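Local coordinates for Mgp-operon protein 3 (Mycoplasma pneumoniae, PDB 6RJ1) that probably takes part, together with the adhesin P1, in attaching this human pathogen to sugars on host cells, at residues Leu161-Pro175 / Arg227-Pro241. Sequence-based numbering, arbitrary orientation.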
loop_
_atom_site.group_PDB
_atom_site.type_symbol
_atom_site.label_atom_id
_atom_site.label_comp_id
_atom_site.label_asym_id
_atom_site.label_seq_id
_atom_site.Cartn_x
_atom_site.Cartn_y
_atom_site.Cartn_z
ATOM N N LEU A 161 -2.775 19.173 -6.299
ATOM C CA LEU A 161 -3.290 19.060 -4.942
ATOM C C LEU A 161 -4.601 19.799 -4.727
ATOM O O LEU A 161 -5.429 19.357 -3.928
ATOM C CB LEU A 161 -2.230 19.477 -3.921
ATOM C CG LEU A 161 -0.949 18.625 -3.898
ATOM C CD1 LEU A 161 0.127 19.284 -3.073
ATOM C CD2 LEU A 161 -1.218 17.189 -3.425
ATOM N N GLN A 162 -4.821 20.878 -5.485
ATOM C CA GLN A 162 -6.049 21.667 -5.425
ATOM C C GLN A 162 -7.254 20.852 -5.877
ATOM O O GLN A 162 -8.341 21.008 -5.317
ATOM C CB GLN A 162 -5.938 22.921 -6.291
ATOM C CG GLN A 162 -5.088 24.011 -5.691
ATOM C CD GLN A 162 -5.381 25.328 -6.350
ATOM O OE1 GLN A 162 -6.130 26.157 -5.820
ATOM N NE2 GLN A 162 -4.792 25.548 -7.516
ATOM N N ASP A 163 -7.054 19.975 -6.874
ATOM C CA ASP A 163 -8.108 19.142 -7.444
ATOM C C ASP A 163 -8.024 17.681 -7.049
ATOM O O ASP A 163 -8.919 16.911 -7.399
ATOM C CB ASP A 163 -8.117 19.278 -8.973
ATOM C CG ASP A 163 -8.823 20.510 -9.503
ATOM O OD1 ASP A 163 -9.719 21.041 -8.789
ATOM O OD2 ASP A 163 -8.502 20.935 -10.647
ATOM N N LEU A 164 -6.965 17.286 -6.320
ATOM C CA LEU A 164 -6.764 15.902 -5.890
ATOM C C LEU A 164 -7.902 15.355 -5.045
ATOM O O LEU A 164 -8.342 15.987 -4.080
ATOM C CB LEU A 164 -5.418 15.716 -5.175
ATOM C CG LEU A 164 -5.030 14.280 -4.814
ATOM C CD1 LEU A 164 -4.544 13.512 -6.027
ATOM C CD2 LEU A 164 -3.994 14.262 -3.725
ATOM N N LEU A 165 -8.354 14.158 -5.432
ATOM C CA LEU A 165 -9.402 13.378 -4.786
ATOM C C LEU A 165 -8.771 12.122 -4.203
ATOM O O LEU A 165 -8.019 11.447 -4.900
ATOM C CB LEU A 165 -10.441 12.990 -5.843
ATOM C CG LEU A 165 -11.810 13.663 -5.806
ATOM C CD1 LEU A 165 -11.713 15.149 -5.579
ATOM C CD2 LEU A 165 -12.545 13.400 -7.089
ATOM N N VAL A 166 -9.035 11.832 -2.916
ATOM C CA VAL A 166 -8.524 10.629 -2.255
ATOM C C VAL A 166 -9.717 9.804 -1.760
ATOM O O VAL A 166 -10.623 10.337 -1.120
ATOM C CB VAL A 166 -7.498 10.913 -1.116
ATOM C CG1 VAL A 166 -6.876 9.613 -0.592
ATOM C CG2 VAL A 166 -6.402 11.878 -1.568
ATOM N N GLU A 167 -9.717 8.510 -2.076
ATOM C CA GLU A 167 -10.762 7.583 -1.664
ATOM C C GLU A 167 -10.692 7.343 -0.152
ATOM O O GLU A 167 -9.588 7.250 0.400
ATOM C CB GLU A 167 -10.598 6.244 -2.394
ATOM C CG GLU A 167 -11.823 5.344 -2.327
ATOM C CD GLU A 167 -11.586 3.882 -2.656
ATOM O OE1 GLU A 167 -10.437 3.518 -2.997
ATOM O OE2 GLU A 167 -12.560 3.100 -2.578
ATOM N N GLN A 168 -11.866 7.193 0.507
ATOM C CA GLN A 168 -11.921 6.866 1.928
ATOM C C GLN A 168 -11.204 5.516 2.147
ATOM O O GLN A 168 -11.220 4.681 1.235
ATOM C CB GLN A 168 -13.365 6.889 2.471
ATOM C CG GLN A 168 -14.296 5.801 1.955
ATOM C CD GLN A 168 -15.688 5.926 2.519
ATOM O OE1 GLN A 168 -16.669 5.957 1.782
ATOM N NE2 GLN A 168 -15.810 5.994 3.839
ATOM N N PRO A 169 -10.462 5.309 3.260
ATOM C CA PRO A 169 -9.720 4.049 3.401
ATOM C C PRO A 169 -10.585 2.793 3.378
ATOM O O PRO A 169 -11.742 2.812 3.808
ATOM C CB PRO A 169 -8.962 4.224 4.722
ATOM C CG PRO A 169 -8.960 5.681 4.983
ATOM C CD PRO A 169 -10.255 6.178 4.434
ATOM N N VAL A 170 -10.033 1.716 2.815
ATOM C CA VAL A 170 -10.699 0.421 2.745
ATOM C C VAL A 170 -10.510 -0.220 4.119
ATOM O O VAL A 170 -9.378 -0.353 4.594
ATOM C CB VAL A 170 -10.158 -0.468 1.593
ATOM C CG1 VAL A 170 -10.818 -1.845 1.607
ATOM C CG2 VAL A 170 -10.339 0.199 0.232
ATOM N N THR A 171 -11.613 -0.571 4.777
ATOM C CA THR A 171 -11.545 -1.175 6.106
ATOM C C THR A 171 -11.637 -2.698 5.979
ATOM O O THR A 171 -12.107 -3.184 4.944
ATOM C CB THR A 171 -12.658 -0.608 7.016
ATOM O OG1 THR A 171 -13.926 -1.149 6.630
ATOM C CG2 THR A 171 -12.678 0.916 7.047
ATOM N N PRO A 172 -11.279 -3.479 7.023
ATOM C CA PRO A 172 -11.447 -4.939 6.927
ATOM C C PRO A 172 -12.906 -5.398 6.748
ATOM O O PRO A 172 -13.139 -6.582 6.486
ATOM C CB PRO A 172 -10.863 -5.439 8.251
ATOM C CG PRO A 172 -10.962 -4.290 9.173
ATOM C CD PRO A 172 -10.711 -3.094 8.331
ATOM N N TYR A 173 -13.879 -4.469 6.881
ATOM C CA TYR A 173 -15.312 -4.756 6.747
ATOM C C TYR A 173 -15.912 -4.251 5.433
ATOM O O TYR A 173 -17.127 -4.354 5.239
ATOM C CB TYR A 173 -16.101 -4.231 7.964
ATOM C CG TYR A 173 -15.510 -4.687 9.274
ATOM C CD1 TYR A 173 -15.567 -6.025 9.660
ATOM C CD2 TYR A 173 -14.849 -3.796 10.109
ATOM C CE1 TYR A 173 -14.991 -6.460 10.849
ATOM C CE2 TYR A 173 -14.274 -4.218 11.305
ATOM C CZ TYR A 173 -14.345 -5.552 11.669
ATOM O OH TYR A 173 -13.757 -5.976 12.830
ATOM N N THR A 174 -15.060 -3.727 4.525
ATOM C CA THR A 174 -15.485 -3.232 3.218
ATOM C C THR A 174 -15.844 -4.444 2.351
ATOM O O THR A 174 -14.957 -5.254 2.061
ATOM C CB THR A 174 -14.397 -2.337 2.578
ATOM O OG1 THR A 174 -14.088 -1.250 3.453
ATOM C CG2 THR A 174 -14.801 -1.805 1.202
ATOM N N PRO A 175 -17.130 -4.616 1.967
ATOM C CA PRO A 175 -17.485 -5.775 1.132
ATOM C C PRO A 175 -17.152 -5.557 -0.344
ATOM O O PRO A 175 -16.977 -4.417 -0.773
ATOM C CB PRO A 175 -18.990 -5.931 1.369
ATOM C CG PRO A 175 -19.475 -4.577 1.740
ATOM C CD PRO A 175 -18.305 -3.756 2.226
ATOM N N ARG A 227 -18.336 4.839 -2.468
ATOM C CA ARG A 227 -17.331 5.212 -1.460
ATOM C C ARG A 227 -16.839 6.629 -1.719
ATOM O O ARG A 227 -16.651 7.027 -2.876
ATOM C CB ARG A 227 -16.121 4.264 -1.460
ATOM C CG ARG A 227 -16.396 2.809 -1.827
ATOM C CD ARG A 227 -15.925 1.827 -0.766
ATOM N NE ARG A 227 -14.522 2.041 -0.429
ATOM C CZ ARG A 227 -14.056 2.175 0.804
ATOM N NH1 ARG A 227 -12.774 2.406 1.009
ATOM N NH2 ARG A 227 -14.869 2.063 1.844
ATOM N N ALA A 228 -16.664 7.397 -0.641
ATOM C CA ALA A 228 -16.264 8.785 -0.730
ATOM C C ALA A 228 -14.875 9.009 -1.300
ATOM O O ALA A 228 -13.936 8.273 -0.992
ATOM C CB ALA A 228 -16.387 9.448 0.619
ATOM N N TYR A 229 -14.782 10.019 -2.171
ATOM C CA TYR A 229 -13.576 10.569 -2.757
ATOM C C TYR A 229 -13.597 11.989 -2.247
ATOM O O TYR A 229 -14.618 12.682 -2.387
ATOM C CB TYR A 229 -13.618 10.539 -4.289
ATOM C CG TYR A 229 -13.280 9.185 -4.862
ATOM C CD1 TYR A 229 -11.953 8.783 -5.022
ATOM C CD2 TYR A 229 -14.284 8.292 -5.226
ATOM C CE1 TYR A 229 -11.634 7.528 -5.538
ATOM C CE2 TYR A 229 -13.979 7.037 -5.747
ATOM C CZ TYR A 229 -12.652 6.658 -5.906
ATOM O OH TYR A 229 -12.363 5.414 -6.426
ATOM N N ARG A 230 -12.541 12.399 -1.549
ATOM C CA ARG A 230 -12.558 13.737 -0.978
ATOM C C ARG A 230 -11.308 14.543 -1.310
ATOM O O ARG A 230 -10.242 13.977 -1.563
ATOM C CB ARG A 230 -12.792 13.679 0.554
ATOM C CG ARG A 230 -14.136 13.110 1.012
ATOM C CD ARG A 230 -15.278 14.099 0.874
ATOM N NE ARG A 230 -16.566 13.545 1.311
ATOM C CZ ARG A 230 -17.415 12.896 0.515
ATOM N NH1 ARG A 230 -18.557 12.423 0.998
ATOM N NH2 ARG A 230 -17.121 12.703 -0.767
ATOM N N LYS A 231 -11.457 15.877 -1.302
ATOM C CA LYS A 231 -10.364 16.815 -1.505
ATOM C C LYS A 231 -9.565 16.906 -0.190
ATOM O O LYS A 231 -10.050 16.489 0.864
ATOM C CB LYS A 231 -10.891 18.185 -1.939
ATOM C CG LYS A 231 -11.319 18.241 -3.400
ATOM C CD LYS A 231 -11.301 19.671 -3.932
ATOM C CE LYS A 231 -11.426 19.692 -5.432
ATOM N NZ LYS A 231 -11.281 21.066 -5.981
ATOM N N LEU A 232 -8.332 17.413 -0.269
ATOM C CA LEU A 232 -7.400 17.534 0.847
ATOM C C LEU A 232 -7.998 18.161 2.121
ATOM O O LEU A 232 -7.762 17.645 3.213
ATOM C CB LEU A 232 -6.163 18.306 0.365
ATOM C CG LEU A 232 -4.860 17.521 0.124
ATOM C CD1 LEU A 232 -5.098 16.115 -0.392
ATOM C CD2 LEU A 232 -3.948 18.280 -0.796
ATOM N N ASN A 233 -8.790 19.233 1.969
ATOM C CA ASN A 233 -9.434 19.940 3.081
ATOM C C ASN A 233 -10.836 19.402 3.429
ATOM O O ASN A 233 -11.448 19.851 4.407
ATOM C CB ASN A 233 -9.457 21.450 2.833
ATOM C CG ASN A 233 -8.081 22.061 2.853
ATOM O OD1 ASN A 233 -7.378 22.045 3.870
ATOM N ND2 ASN A 233 -7.657 22.596 1.724
ATOM N N GLU A 234 -11.326 18.432 2.638
ATOM C CA GLU A 234 -12.608 17.779 2.882
ATOM C C GLU A 234 -12.366 16.625 3.852
ATOM O O GLU A 234 -11.213 16.251 4.092
ATOM C CB GLU A 234 -13.229 17.268 1.568
ATOM C CG GLU A 234 -13.918 18.343 0.745
ATOM C CD GLU A 234 -14.398 17.955 -0.644
ATOM O OE1 GLU A 234 -14.104 16.824 -1.098
ATOM O OE2 GLU A 234 -15.070 18.794 -1.286
ATOM N N SER A 235 -13.442 16.071 4.427
ATOM C CA SER A 235 -13.327 14.932 5.340
ATOM C C SER A 235 -14.036 13.718 4.782
ATOM O O SER A 235 -15.106 13.842 4.167
ATOM C CB SER A 235 -13.922 15.264 6.702
ATOM O OG SER A 235 -13.196 16.308 7.319
ATOM N N TRP A 236 -13.459 12.532 5.035
ATOM C CA TRP A 236 -14.072 11.269 4.650
ATOM C C TRP A 236 -15.175 10.971 5.673
ATOM O O TRP A 236 -15.015 11.322 6.854
ATOM C CB TRP A 236 -13.052 10.132 4.743
ATOM C CG TRP A 236 -11.939 10.160 3.753
ATOM C CD1 TRP A 236 -12.038 10.312 2.399
ATOM C CD2 TRP A 236 -10.566 9.862 4.024
ATOM N NE1 TRP A 236 -10.798 10.174 1.817
ATOM C CE2 TRP A 236 -9.875 9.911 2.794
ATOM C CE3 TRP A 236 -9.842 9.591 5.200
ATOM C CZ2 TRP A 236 -8.498 9.687 2.703
ATOM C CZ3 TRP A 236 -8.484 9.356 5.108
ATOM C CH2 TRP A 236 -7.820 9.417 3.875
ATOM N N PRO A 237 -16.287 10.304 5.292
ATOM C CA PRO A 237 -17.272 9.930 6.316
ATOM C C PRO A 237 -16.853 8.629 7.000
ATOM O O PRO A 237 -16.063 7.856 6.449
ATOM C CB PRO A 237 -18.572 9.764 5.524
ATOM C CG PRO A 237 -18.162 9.607 4.081
ATOM C CD PRO A 237 -16.672 9.786 3.966
ATOM N N VAL A 238 -17.370 8.395 8.214
ATOM C CA VAL A 238 -17.109 7.159 8.975
ATOM C C VAL A 238 -17.896 6.012 8.316
ATOM O O VAL A 238 -17.497 4.856 8.394
ATOM C CB VAL A 238 -17.438 7.286 10.490
ATOM C CG1 VAL A 238 -16.195 7.522 11.335
ATOM C CG2 VAL A 238 -18.540 8.306 10.783
ATOM N N TYR A 239 -18.994 6.372 7.632
ATOM C CA TYR A 239 -19.899 5.484 6.911
ATOM C C TYR A 239 -19.379 5.176 5.517
ATOM O O TYR A 239 -18.757 6.027 4.869
ATOM C CB TYR A 239 -21.311 6.096 6.823
ATOM C CG TYR A 239 -21.737 6.796 8.092
ATOM C CD1 TYR A 239 -22.244 6.078 9.171
ATOM C CD2 TYR A 239 -21.602 8.175 8.229
ATOM C CE1 TYR A 239 -22.599 6.714 10.362
ATOM C CE2 TYR A 239 -21.957 8.823 9.413
ATOM C CZ TYR A 239 -22.461 8.088 10.477
ATOM O OH TYR A 239 -22.814 8.722 11.644
ATOM N N GLU A 240 -19.645 3.948 5.060
ATOM C CA GLU A 240 -19.282 3.455 3.733
ATOM C C GLU A 240 -20.390 2.532 3.202
ATOM O O GLU A 240 -20.991 1.800 3.995
ATOM C CB GLU A 240 -17.886 2.802 3.708
ATOM C CG GLU A 240 -17.672 1.660 4.693
ATOM C CD GLU A 240 -16.528 0.749 4.305
ATOM O OE1 GLU A 240 -16.568 0.192 3.184
ATOM O OE2 GLU A 240 -15.588 0.593 5.116
ATOM N N PRO A 241 -20.711 2.582 1.883
ATOM C CA PRO A 241 -21.823 1.761 1.371
ATOM C C PRO A 241 -21.553 0.264 1.259
ATOM O O PRO A 241 -20.409 -0.157 1.077
ATOM C CB PRO A 241 -22.113 2.383 0.005
ATOM C CG PRO A 241 -20.822 2.945 -0.427
ATOM C CD PRO A 241 -20.119 3.414 0.810
#
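Gln168 runs its side chain past Trp236 and Arg227 to end between Ala228 and Tyr239. Gln168 CB lies 3.7 Å from CD1 of Trp236. CG, set between the backbone N and the carbonyl carbon (chi1 68°), rests over one face of the Arg227 guanidinium, whose other face is covered by CG2 of Thr174. Beyond CG the chain runs extended, bringing CD close to Ala228 N and, a little further off, Tyr239 O. The amide at its end is gripped twice: OE1 of Gln168 accepts from the backbone N of Ala228 at 2.8 Å, while NE2 gives a nearly straight bond (170°) to Tyr239 O, which lies in the amide plane. This one amide joins Ala228, beside strand 229-230, to Tyr239 of strand 239-241.

Trp236 closes on the same backbone. CA of Gln168 sits over its five-membered ring and CD of Pro169 over its six-membered ring, both as CH-pi contacts on one face. In the ring plane, NE1 of Trp236 donates to Val166 O at 2.9 Å; Arg230 N reaches that oxygen from the opposite face of the carbonyl.

The backbones here form a short antiparallel pairing, with Val166 and Arg230 the hydrogen-bonded pair. Strand 165-167 also pairs in parallel with 650-654, so it lies between two neighbours within a mixed sheet of the adhesin's N-domain.

Arg227 bends at chi2 and chi3, bringing its NE to Glu167 OE2 at 3.1 Å, with the carboxylate and guanidinium planes 75° apart. Arg181 shares OE2, and Tyr662 holds OE1. NH2 of Arg227 extends the salt-bridge network to Glu240 OE1, while Glu240 OE2 accepts from Thr171 OG1 at 2.8 Å. Lys231 stretches out to put its NZ 3.0 Å from Gln162 O and in a salt bridge with Asp163 OD1, on its anti lone pair; Ser526 takes OD2.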